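Local atomic coordinates of lytic polysaccharide monooxygenase (Neurospora crassa, PDB entry 4QI8), a protein that probably uses a copper ion, a reducing agent and an oxygen cosubstrate to cleave the glycosidic bonds of cellulose oxidatively. Residues M76-A81 and S121-K126. Sequence-based numbering, arbitrary orientation.
Sequences MQFYLA and SSFPVK
Met76 and Phe78 face Phe123 and Val125 across the hydrophobic core of the beta-sandwich, the fold of AA9 monooxygenases. Strand 76-81 belongs to one sheet and strand 122-126 to the other; their axes pass 9.2 Å apart at 37°, a spacing that leaves side chains, and no hydrogen bond, to join them. Alternate residues point inward, and two from each strand meet. Val125 is the compact one: its methyl CG2 sits over the centre of the Phe78 ring, 3.6 Å from the centroid, a CH-pi contact almost on the ring normal. A branched residue suits this place because one methyl can rest on the flat ring while the stem stays short. The end of the Phe78 ring, CZ, fits the hollow between Val125 CG2 and Phe123 CB, 4.0 Å from the latter. Met76 lies against one face of the Phe123 ring, its unbranched, flexible chain folding to that flat surface. CG lies 3.6 Å from Phe123 CE2, offset toward the rim; bends at chi2 (-63°) and chi3 (-58°) then carry SD and CE along the same face. Phe4 of strand 3-8 touches both Met76 and Phe123, while Ala140 of strand 134-144 packs against Phe78. The sulfur completes a Met-aromatic contact, Met76 SD standing over the face 4.1 Å from the Phe123 centroid, and the terminal methyl CE reaches Phe123 CD1 at 4.0 Å.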
# COMPACT_ATOMS: atom_id res chain seq x y z
N MET A 76 -0.76 8.12 -1.73
CA MET A 76 -0.88 6.89 -0.96
C MET A 76 -1.88 5.95 -1.62
O MET A 76 -2.93 6.39 -2.12
CB MET A 76 -1.39 7.16 0.45
CG MET A 76 -0.44 7.93 1.33
SD MET A 76 1.12 7.07 1.67
CE MET A 76 0.55 5.58 2.41
N GLN A 77 -1.59 4.65 -1.58
CA GLN A 77 -2.54 3.62 -2.01
C GLN A 77 -2.42 2.44 -1.05
O GLN A 77 -1.34 2.15 -0.54
CB GLN A 77 -2.29 3.19 -3.46
CG GLN A 77 -2.02 4.35 -4.39
CD GLN A 77 -2.17 4.05 -5.87
OE1 GLN A 77 -2.61 4.91 -6.63
NE2 GLN A 77 -1.79 2.86 -6.30
N PHE A 78 -3.55 1.77 -0.81
CA PHE A 78 -3.58 0.59 0.05
C PHE A 78 -4.30 -0.56 -0.63
O PHE A 78 -5.33 -0.37 -1.29
CB PHE A 78 -4.29 0.90 1.39
CG PHE A 78 -3.56 1.88 2.26
CD1 PHE A 78 -2.52 1.46 3.09
CD2 PHE A 78 -3.90 3.23 2.25
CE1 PHE A 78 -1.86 2.36 3.88
CE2 PHE A 78 -3.22 4.13 3.04
CZ PHE A 78 -2.19 3.70 3.85
N TYR A 79 -3.77 -1.77 -0.44
CA TYR A 79 -4.34 -2.98 -0.99
C TYR A 79 -4.44 -4.04 0.10
O TYR A 79 -3.62 -4.09 1.02
CB TYR A 79 -3.46 -3.57 -2.09
CG TYR A 79 -3.29 -2.78 -3.37
CD1 TYR A 79 -2.52 -1.63 -3.42
CD2 TYR A 79 -3.88 -3.23 -4.56
CE1 TYR A 79 -2.34 -0.94 -4.62
CE2 TYR A 79 -3.68 -2.56 -5.75
CZ TYR A 79 -2.93 -1.42 -5.78
OH TYR A 79 -2.74 -0.79 -6.99
N LEU A 80 -5.42 -4.92 -0.05
CA LEU A 80 -5.54 -6.12 0.77
C LEU A 80 -5.36 -7.38 -0.07
O LEU A 80 -5.68 -7.40 -1.26
CB LEU A 80 -6.93 -6.19 1.40
CG LEU A 80 -7.17 -5.27 2.59
CD1 LEU A 80 -8.65 -5.25 2.98
CD2 LEU A 80 -6.33 -5.69 3.80
N ALA A 81 -4.89 -8.44 0.58
CA ALA A 81 -4.85 -9.77 -0.03
C ALA A 81 -5.18 -10.78 1.05
O ALA A 81 -4.58 -10.77 2.13
CB ALA A 81 -3.49 -10.06 -0.63
N SER A 121 2.08 11.80 9.10
CA SER A 121 2.87 10.79 9.81
C SER A 121 2.13 9.47 9.95
O SER A 121 2.69 8.47 10.41
CB SER A 121 3.22 11.31 11.22
OG SER A 121 2.04 11.63 11.95
N SER A 122 0.85 9.47 9.60
CA SER A 122 0.06 8.26 9.65
C SER A 122 -1.20 8.47 8.81
O SER A 122 -1.55 9.60 8.46
CB SER A 122 -0.29 7.90 11.09
OG SER A 122 -1.11 8.88 11.68
N PHE A 123 -1.86 7.36 8.48
CA PHE A 123 -2.98 7.36 7.56
C PHE A 123 -4.09 6.45 8.06
O PHE A 123 -3.83 5.31 8.43
CB PHE A 123 -2.53 6.88 6.18
CG PHE A 123 -1.52 7.78 5.58
CD1 PHE A 123 -0.16 7.57 5.77
CD2 PHE A 123 -1.92 8.91 4.88
CE1 PHE A 123 0.76 8.45 5.25
CE2 PHE A 123 -1.00 9.79 4.37
CZ PHE A 123 0.33 9.56 4.56
N PRO A 124 -5.33 6.95 8.08
CA PRO A 124 -6.46 6.09 8.42
C PRO A 124 -6.79 5.20 7.24
O PRO A 124 -6.90 5.68 6.11
CB PRO A 124 -7.59 7.08 8.67
CG PRO A 124 -7.27 8.23 7.79
CD PRO A 124 -5.77 8.33 7.81
N VAL A 125 -6.93 3.91 7.51
CA VAL A 125 -7.21 2.93 6.48
C VAL A 125 -8.53 2.27 6.83
O VAL A 125 -8.64 1.58 7.83
CB VAL A 125 -6.11 1.85 6.38
CG1 VAL A 125 -6.43 0.87 5.28
CG2 VAL A 125 -4.74 2.47 6.16
N LYS A 126 -9.55 2.53 6.01
CA LYS A 126 -10.86 1.95 6.25
C LYS A 126 -10.94 0.55 5.64
O LYS A 126 -10.81 0.37 4.43
CB LYS A 126 -11.98 2.84 5.72
CG LYS A 126 -13.40 2.34 6.04
CD LYS A 126 -13.63 2.00 7.54
CE LYS A 126 -14.39 3.10 8.30
NZ LYS A 126 -14.47 2.81 9.77